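Phosphoenolpyruvate-protein phosphotransferase (Acinetobacter sp., PDB 3CI6) probably transfers the phosphoryl group of phosphoenolpyruvate to a histidine of its partner protein, with magnesium as cofactor; this chain is its GAF domain. Local coordinates at residues 73-76 / 77-81; 82-85 / 86-90. All blocks are in the same frame, centred on the assembly; numbering follows the deposited sequence.

How the interactions relate
Interactions 1 and 2 follow one another along the chain, and their centres lie about 10 Å apart on the same side of the chain's centre. The first (73-76 / 77-81) carries the chain off strand 74-76, an outermost strand of the antiparallel sheet, through a tight turn and into helix 80-88. The second (82-85 / 86-90) covers most of that helix and the two residues after it. They also touch directly: Leu75 CD1 packs on Val82 CB at 3.7 Å, and Ser78 CB lies 3.4 Å from Gln87 NE2. Together they form a compact strand-turn-helix connection that lays the short helix against the sheet, whose next strand in sequence, 92-94, lies at its other edge.

Interaction 1: residues 73-76 / 77-81; sequences VSLQ and LSEGL
Glu79 reaches back along the chain to Gln76 and Leu75, closing the turn that follows the edge strand. Its CB sits 3.2 Å from Gln76 O, the carbonyl that accepts the backbone N-H of Glu79 in this type I beta turn. CG stands anti to the backbone N (chi1 -177°) and the chain stays extended beyond it, which carries CD of Glu79 to within 3.9 Å of Leu75 CD2, the two side chains crossing at about a right angle. At the tip, Glu79 OE1 takes the N-H of Gln76 at 2.8 Å on its anti lone pair, in a nearly straight bond (167°), while Glu79 OE2 lies 4.1 Å from Leu75 CD2. Glutamate suits this place because its length lets one residue bind Gln76 through both main chain and side chain, giving the turn two clasps. OE1 has a further partner in a bound glycerol, probably from the crystallisation liquor. The Gln76 chain is bent at chi2, and a water bridges Gln76 OE1 and Leu77 N. Leucine fits position 75 because its side chain is buried, packed on Tyr48 of strand 44-51 and on Pro107, while its backbone pairs with Tyr57 of strand 56-63.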
loop_
_atom_site.group_PDB
_atom_site.type_symbol
_atom_site.label_atom_id
_atom_site.label_comp_id
_atom_site.label_asym_id
_atom_site.label_seq_id
_atom_site.Cartn_x
_atom_site.Cartn_y
_atom_site.Cartn_z
ATOM N N VAL B 73 -9.606 -5.374 -23.413
ATOM C CA VAL B 73 -9.800 -3.958 -23.699
ATOM C C VAL B 73 -8.538 -3.201 -23.312
ATOM O O VAL B 73 -8.018 -3.376 -22.206
ATOM C CB VAL B 73 -10.978 -3.406 -22.882
ATOM C CG1 VAL B 73 -10.952 -1.831 -22.854
ATOM C CG2 VAL B 73 -12.279 -3.983 -23.422
ATOM N N SER B 74 -8.029 -2.399 -24.241
ATOM C CA SER B 74 -6.834 -1.628 -23.969
ATOM C C SER B 74 -6.979 -0.203 -24.427
ATOM O O SER B 74 -7.867 0.136 -25.225
ATOM C CB SER B 74 -5.620 -2.235 -24.587
ATOM O OG SER B 74 -5.740 -2.213 -25.989
ATOM N N LEU B 75 -6.104 0.621 -23.887
ATOM C CA LEU B 75 -6.054 2.043 -24.157
ATOM C C LEU B 75 -4.636 2.460 -24.470
ATOM O O LEU B 75 -3.697 1.985 -23.836
ATOM C CB LEU B 75 -6.523 2.841 -22.933
ATOM C CG LEU B 75 -7.956 2.575 -22.461
ATOM C CD1 LEU B 75 -8.270 3.017 -21.049
ATOM C CD2 LEU B 75 -8.897 3.256 -23.460
ATOM N N GLN B 76 -4.452 3.377 -25.417
ATOM C CA GLN B 76 -3.108 3.881 -25.620
ATOM C C GLN B 76 -2.696 4.775 -24.450
ATOM O O GLN B 76 -3.520 5.238 -23.672
ATOM C CB GLN B 76 -2.993 4.656 -26.917
ATOM C CG GLN B 76 -3.305 3.808 -28.146
ATOM C CD GLN B 76 -2.333 2.647 -28.318
ATOM O OE1 GLN B 76 -1.138 2.845 -28.573
ATOM N NE2 GLN B 76 -2.848 1.425 -28.191
ATOM N N LEU B 77 -1.399 4.999 -24.320
ATOM C CA LEU B 77 -0.850 5.652 -23.144
ATOM C C LEU B 77 -1.312 7.104 -22.974
ATOM O O LEU B 77 -1.416 7.579 -21.865
ATOM C CB LEU B 77 0.673 5.551 -23.150
ATOM C CG LEU B 77 1.190 4.128 -22.943
ATOM C CD1 LEU B 77 2.692 4.185 -22.877
ATOM C CD2 LEU B 77 0.643 3.454 -21.683
ATOM N N SER B 78 -1.633 7.771 -24.066
ATOM C CA SER B 78 -2.119 9.151 -23.990
ATOM C C SER B 78 -3.618 9.255 -24.187
ATOM O O SER B 78 -4.138 10.345 -24.436
ATOM C CB SER B 78 -1.407 9.989 -25.053
ATOM O OG SER B 78 -1.666 9.488 -26.357
ATOM N N GLU B 79 -4.334 8.135 -24.065
ATOM C CA GLU B 79 -5.714 8.069 -24.525
ATOM C C GLU B 79 -6.709 8.367 -23.429
ATOM O O GLU B 79 -6.811 7.612 -22.450
ATOM C CB GLU B 79 -6.011 6.691 -25.133
ATOM C CG GLU B 79 -7.398 6.572 -25.703
ATOM C CD GLU B 79 -7.630 5.296 -26.502
ATOM O OE1 GLU B 79 -6.718 4.457 -26.620
ATOM O OE2 GLU B 79 -8.737 5.162 -27.086
ATOM N N GLY B 80 -7.471 9.449 -23.627
ATOM C CA GLY B 80 -8.630 9.702 -22.807
ATOM C C GLY B 80 -8.322 10.018 -21.347
ATOM O O GLY B 80 -7.203 10.397 -20.995
ATOM N N LEU B 81 -9.346 9.918 -20.511
ATOM C CA LEU B 81 -9.160 10.217 -19.083
ATOM C C LEU B 81 -8.209 9.262 -18.375
ATOM O O LEU B 81 -7.447 9.696 -17.496
ATOM C CB LEU B 81 -10.498 10.288 -18.342
ATOM C CG LEU B 81 -11.424 11.424 -18.746
ATOM C CD1 LEU B 81 -12.849 11.167 -18.228
ATOM C CD2 LEU B 81 -10.788 12.762 -18.243
HETATM O O HOH W 1 0.448 3.819 -26.442
#

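Interaction 2: residues 82-85 / 86-90; sequences VGLV and GQREE
From Val82 to Arg88 the backbone keeps alpha-helical i to i+4 bonding, with Gly86, Gln87 and Arg88 giving their N-H groups to the carbonyls of Val82, Gly83 and Leu84, before a weak bond from Glu89 N to Val85 O at the end. On one flank Leu84 and Arg88, a turn apart, run side by side in the same direction: Leu84 CD1 lies 3.9 Å from both CG and CD of Arg88. The Arg88 chain then bends at chi3 (66°). In the conformer of Glu90 described here, one of two, Arg88 NE meets Glu90 OE1 at 2.7 Å and Arg88 NH2 reaches Glu90 OE2 at 2.9 Å, a side-on salt bridge that need not persist. Arginine suits the place because its methylenes can lie along a leucine while its charged end reaches a carboxylate. Gln87 CG, beside its backbone N (chi1 -71°), lies 3.2 Å from Gly83 O, and the rest of the chain runs on extended. On the buried side, Val85 CG1 meets Glu90 O at 3.5 Å; this compact branched residue also packs on Val131, Phe117 and Pro121. Glu89, with positive phi (57°), leaves the helical path, ending a short amphipathic helix packed on the antiparallel sheet of the GAF fold.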
loop_
_atom_site.group_PDB
_atom_site.type_symbol
_atom_site.label_atom_id
_atom_site.label_comp_id
_atom_site.label_asym_id
_atom_site.label_seq_id
_atom_site.Cartn_x
_atom_site.Cartn_y
_atom_site.Cartn_z
ATOM N N VAL B 82 -8.221 7.968 -18.724
ATOM C CA VAL B 82 -7.275 7.044 -18.114
ATOM C C VAL B 82 -5.839 7.443 -18.477
ATOM O O VAL B 82 -4.932 7.497 -17.613
ATOM C CB VAL B 82 -7.569 5.560 -18.516
ATOM C CG1 VAL B 82 -6.443 4.637 -18.111
ATOM C CG2 VAL B 82 -8.958 5.107 -17.974
ATOM N N GLY B 83 -5.618 7.745 -19.759
ATOM C CA GLY B 83 -4.294 8.213 -20.172
ATOM C C GLY B 83 -3.889 9.470 -19.428
ATOM O O GLY B 83 -2.714 9.637 -19.072
ATOM N N LEU B 84 -4.849 10.369 -19.183
ATOM C CA LEU B 84 -4.524 11.629 -18.543
ATOM C C LEU B 84 -4.103 11.430 -17.093
ATOM O O LEU B 84 -3.162 12.074 -16.629
ATOM C CB LEU B 84 -5.709 12.587 -18.604
ATOM C CG LEU B 84 -5.470 14.016 -18.130
ATOM C CD1 LEU B 84 -4.499 14.751 -19.028
ATOM C CD2 LEU B 84 -6.785 14.793 -18.057
ATOM N N VAL B 85 -4.772 10.514 -16.401
ATOM C CA VAL B 85 -4.418 10.185 -15.027
ATOM C C VAL B 85 -2.968 9.701 -15.006
ATOM O O VAL B 85 -2.160 10.095 -14.158
ATOM C CB VAL B 85 -5.319 9.109 -14.421
ATOM C CG1 VAL B 85 -4.799 8.621 -13.089
ATOM C CG2 VAL B 85 -6.785 9.630 -14.254
ATOM N N GLY B 86 -2.618 8.842 -15.951
ATOM C CA GLY B 86 -1.264 8.321 -16.038
ATOM C C GLY B 86 -0.240 9.349 -16.425
ATOM O O GLY B 86 0.898 9.343 -15.901
ATOM N N GLN B 87 -0.582 10.247 -17.352
ATOM C CA GLN B 87 0.351 11.299 -17.786
ATOM C C GLN B 87 0.607 12.375 -16.704
ATOM O O GLN B 87 1.759 12.781 -16.457
ATOM C CB GLN B 87 -0.196 12.004 -19.034
ATOM C CG GLN B 87 -0.207 11.244 -20.320
ATOM C CD GLN B 87 -0.945 12.036 -21.455
ATOM O OE1 GLN B 87 -2.063 12.584 -21.268
ATOM N NE2 GLN B 87 -0.322 12.101 -22.593
ATOM N N ARG B 88 -0.473 12.811 -16.063
ATOM C CA ARG B 88 -0.386 13.794 -15.019
ATOM C C ARG B 88 0.050 13.227 -13.682
ATOM O O ARG B 88 0.455 13.991 -12.795
ATOM C CB ARG B 88 -1.702 14.511 -14.879
ATOM C CG ARG B 88 -2.009 15.381 -16.087
ATOM C CD ARG B 88 -3.135 16.395 -15.807
ATOM N NE ARG B 88 -2.685 17.351 -14.830
ATOM C CZ ARG B 88 -1.911 18.377 -15.065
ATOM N NH1 ARG B 88 -1.585 18.753 -16.289
ATOM N NH2 ARG B 88 -1.490 19.069 -14.013
ATOM N N GLU B 89 -0.069 11.913 -13.501
ATOM C CA GLU B 89 0.289 11.274 -12.227
ATOM C C GLU B 89 -0.491 11.879 -11.063
ATOM O O GLU B 89 0.065 12.077 -9.970
ATOM C CB GLU B 89 1.809 11.347 -11.976
ATOM C CG GLU B 89 2.605 10.825 -13.163
ATOM C CD GLU B 89 4.112 10.898 -12.999
ATOM O OE1 GLU B 89 4.616 11.315 -11.931
ATOM O OE2 GLU B 89 4.786 10.517 -13.990
ATOM N N GLU B 90 -1.763 12.201 -11.325
ATOM C CA GLU B 90 -2.676 12.897 -10.395
ATOM C C GLU B 90 -4.020 12.154 -10.412
ATOM O O GLU B 90 -4.413 11.628 -11.435
ATOM C CB GLU B 90 -2.981 14.367 -10.855
ATOM C CG GLU B 90 -1.852 15.383 -10.773
ATOM C CD GLU B 90 -2.110 16.635 -11.588
ATOM O OE1 GLU B 90 -3.178 16.748 -12.215
ATOM O OE2 GLU B 90 -1.210 17.505 -11.590
#